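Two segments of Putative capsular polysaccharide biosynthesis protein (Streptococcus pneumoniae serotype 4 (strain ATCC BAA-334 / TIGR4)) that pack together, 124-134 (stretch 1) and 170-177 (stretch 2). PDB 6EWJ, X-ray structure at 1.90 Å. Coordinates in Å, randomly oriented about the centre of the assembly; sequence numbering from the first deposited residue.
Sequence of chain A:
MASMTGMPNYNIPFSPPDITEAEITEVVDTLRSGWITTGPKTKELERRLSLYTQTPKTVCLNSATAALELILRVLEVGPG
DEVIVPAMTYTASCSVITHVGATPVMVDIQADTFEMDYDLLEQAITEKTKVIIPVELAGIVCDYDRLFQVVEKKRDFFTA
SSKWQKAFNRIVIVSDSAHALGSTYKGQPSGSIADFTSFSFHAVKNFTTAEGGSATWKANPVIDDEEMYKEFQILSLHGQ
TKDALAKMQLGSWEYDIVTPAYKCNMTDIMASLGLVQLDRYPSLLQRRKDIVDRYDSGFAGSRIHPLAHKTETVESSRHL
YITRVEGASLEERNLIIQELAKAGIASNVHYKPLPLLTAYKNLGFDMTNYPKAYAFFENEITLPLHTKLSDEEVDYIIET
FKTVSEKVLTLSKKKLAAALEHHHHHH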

# COMPACT_ATOMS: atom_id res chain seq x y z
N ALA A 124 5.25 -3.04 32.81
CA ALA A 124 5.82 -3.48 31.54
C ALA A 124 6.81 -2.49 30.91
O ALA A 124 7.57 -2.88 30.01
CB ALA A 124 4.71 -3.77 30.55
N ILE A 125 6.83 -1.26 31.40
CA ILE A 125 7.77 -0.24 30.89
C ILE A 125 9.22 -0.53 31.28
O ILE A 125 9.53 -0.82 32.42
CB ILE A 125 7.32 1.20 31.31
CG1 ILE A 125 6.11 1.61 30.48
CG2 ILE A 125 8.43 2.23 31.14
CD1 ILE A 125 5.38 2.84 30.96
N THR A 126 10.12 -0.41 30.29
CA THR A 126 11.57 -0.57 30.49
C THR A 126 12.32 0.57 29.80
O THR A 126 11.72 1.47 29.21
CB THR A 126 12.09 -1.92 29.92
OG1 THR A 126 12.11 -1.86 28.48
CG2 THR A 126 11.24 -3.10 30.39
N GLU A 127 13.65 0.51 29.90
CA GLU A 127 14.54 1.45 29.23
C GLU A 127 14.45 1.36 27.70
O GLU A 127 14.78 2.32 27.01
CB GLU A 127 15.97 1.26 29.69
CG GLU A 127 16.11 1.44 31.20
CD GLU A 127 17.31 2.24 31.67
OE1 GLU A 127 17.91 3.01 30.88
OE2 GLU A 127 17.64 2.12 32.88
N LYS A 128 13.96 0.25 27.18
CA LYS A 128 13.74 0.10 25.74
C LYS A 128 12.36 0.61 25.20
O LYS A 128 12.17 0.69 23.98
CB LYS A 128 13.91 -1.38 25.35
CG LYS A 128 15.19 -2.08 25.84
CD LYS A 128 15.30 -3.47 25.24
CE LYS A 128 16.75 -3.93 25.13
NZ LYS A 128 16.83 -5.40 24.89
N THR A 129 11.40 0.89 26.08
CA THR A 129 10.06 1.24 25.65
C THR A 129 10.10 2.59 24.96
O THR A 129 10.58 3.58 25.54
CB THR A 129 9.04 1.31 26.81
OG1 THR A 129 9.18 0.17 27.66
CG2 THR A 129 7.60 1.32 26.25
N LYS A 130 9.64 2.61 23.70
CA LYS A 130 9.50 3.84 22.91
C LYS A 130 8.08 4.31 22.68
O LYS A 130 7.84 5.53 22.54
CB LYS A 130 10.16 3.68 21.53
CG LYS A 130 11.64 3.37 21.53
CD LYS A 130 12.46 4.32 22.38
CE LYS A 130 13.95 4.08 22.17
NZ LYS A 130 14.73 5.04 22.94
N VAL A 131 7.13 3.38 22.59
CA VAL A 131 5.78 3.69 22.14
C VAL A 131 4.78 2.84 22.90
O VAL A 131 5.05 1.67 23.22
CB VAL A 131 5.59 3.45 20.63
CG1 VAL A 131 4.14 3.52 20.21
CG2 VAL A 131 6.39 4.45 19.82
N ILE A 132 3.63 3.44 23.20
CA ILE A 132 2.48 2.73 23.69
C ILE A 132 1.39 2.91 22.64
O ILE A 132 1.13 4.05 22.19
CB ILE A 132 1.99 3.26 25.05
CG1 ILE A 132 3.07 3.07 26.10
CG2 ILE A 132 0.72 2.52 25.49
CD1 ILE A 132 2.89 3.87 27.37
N ILE A 133 0.75 1.80 22.27
CA ILE A 133 -0.40 1.81 21.34
C ILE A 133 -1.72 1.35 22.03
O ILE A 133 -2.08 0.17 21.95
CB ILE A 133 -0.13 0.93 20.06
CG1 ILE A 133 1.24 1.26 19.43
CG2 ILE A 133 -1.26 1.14 19.01
CD1 ILE A 133 1.59 0.44 18.18
N PRO A 134 -2.46 2.28 22.68
CA PRO A 134 -3.82 1.96 23.07
C PRO A 134 -4.73 1.76 21.85
O PRO A 134 -4.52 2.42 20.82
CB PRO A 134 -4.27 3.23 23.84
CG PRO A 134 -3.05 4.09 24.01
CD PRO A 134 -2.18 3.72 22.84
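Stretch 2, residues 170-177: RIVIVSDS

Stretch 2 runs beside stretch 1 as a parallel neighbour in a beta-sheet. Strand 129-132 and the strand that begins at Val172 have N-to-C directions 30° apart, a signed crossing angle of -30°, and their axes approach to 4.7 Å. The register is one to one: CA-CA distances are 4.9 Å for Lys130 and Ile171, 4.8 Å for Val131 and Val172, 4.9 Å for Ile132 and Ile173, and 5.0 Å for Ile133 and Val174, widening to 5.4 Å for Pro134 and Ser175.

Hydrogen bonding confirms the direction. Ile132 uses both its backbone polar groups, its N donating to Val172 O (3.0 Å, 160°) and its O accepting from Val174 N (2.8 Å, 174°), so that it bridges two residues flanking Ile173, as a parallel ladder requires. Val172 N donates to Lys130 O at 3.0 Å and 174°, and Asp176 N to Pro134 O at 2.9 Å, carrying the ladder past the end of the first strand. Between these rungs lie CA-H...O contacts, Val131 CA to Val172 O and Ile133 CA to Val174 O, both 3.2 Å.

Paired side chains share a face: Val131 and Val172 project to one, Ile132 and Ile173 to the other. On the valine face, Val131 CG1 meets Val174 CG2 at 3.8 Å. On the isoleucine face, Pro134 CG lies 3.9 Å from Ile173 CG2. Ile171, just before the second strand, has the largest area covered by the opposing stretch, 113 Å². Its CA-to-CB bond points sideways, but the end of the m,t side chain comes nearer: CG2 lies 3.6 Å from Ile132 CG1, while CD1 reaches Ile125 CD1 at 3.7 Å and Thr129 CG2 at 3.9 Å. Ile125 precedes the type I turn Thr126-Thr129, so this one side chain packs against the residue just before the turn, Ile125, and the last residue of the turn, Thr129.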

# COMPACT_ATOMS: atom_id res chain seq x y z
N ARG A 170 10.18 11.28 26.05
CA ARG A 170 9.43 10.33 26.82
C ARG A 170 8.84 9.29 25.85
O ARG A 170 8.98 9.41 24.62
CB ARG A 170 8.32 11.06 27.59
CG ARG A 170 7.40 11.95 26.74
CD ARG A 170 6.05 12.18 27.45
NE ARG A 170 5.16 13.10 26.73
CZ ARG A 170 4.34 12.76 25.74
NH1 ARG A 170 4.30 11.52 25.27
NH2 ARG A 170 3.56 13.68 25.18
N ILE A 171 8.16 8.30 26.41
CA ILE A 171 7.37 7.34 25.62
C ILE A 171 6.32 8.11 24.83
O ILE A 171 5.64 8.96 25.38
CB ILE A 171 6.70 6.27 26.52
CG1 ILE A 171 7.76 5.35 27.14
CG2 ILE A 171 5.74 5.40 25.72
CD1 ILE A 171 7.31 4.55 28.34
N VAL A 172 6.19 7.78 23.55
CA VAL A 172 5.22 8.42 22.67
C VAL A 172 3.96 7.56 22.69
O VAL A 172 4.05 6.30 22.59
CB VAL A 172 5.81 8.62 21.25
CG1 VAL A 172 4.73 9.12 20.28
CG2 VAL A 172 6.99 9.60 21.27
N ILE A 173 2.79 8.22 22.79
CA ILE A 173 1.54 7.50 22.82
C ILE A 173 0.84 7.63 21.52
O ILE A 173 0.50 8.73 21.13
CB ILE A 173 0.62 7.96 23.97
CG1 ILE A 173 1.35 7.82 25.31
CG2 ILE A 173 -0.64 7.10 23.97
CD1 ILE A 173 0.56 8.29 26.50
N VAL A 174 0.63 6.49 20.85
CA VAL A 174 0.07 6.44 19.51
C VAL A 174 -1.27 5.73 19.59
O VAL A 174 -1.32 4.51 19.82
CB VAL A 174 0.97 5.68 18.55
CG1 VAL A 174 0.32 5.53 17.19
CG2 VAL A 174 2.33 6.37 18.48
N SER A 175 -2.34 6.46 19.32
CA SER A 175 -3.68 5.88 19.32
C SER A 175 -3.98 5.04 18.08
O SER A 175 -3.93 5.57 16.94
CB SER A 175 -4.74 6.99 19.39
OG SER A 175 -6.05 6.41 19.22
N ASP A 176 -4.34 3.77 18.29
CA ASP A 176 -5.04 3.04 17.25
C ASP A 176 -6.52 3.36 17.28
O ASP A 176 -7.29 2.76 18.02
CB ASP A 176 -4.81 1.53 17.35
CG ASP A 176 -5.53 0.76 16.26
OD1 ASP A 176 -6.29 1.35 15.46
OD2 ASP A 176 -5.36 -0.49 16.20
N SER A 177 -6.88 4.37 16.47
CA SER A 177 -8.28 4.84 16.31
C SER A 177 -8.97 4.31 15.05
O SER A 177 -9.81 4.97 14.44
CB SER A 177 -8.33 6.35 16.33
OG SER A 177 -8.16 6.81 17.65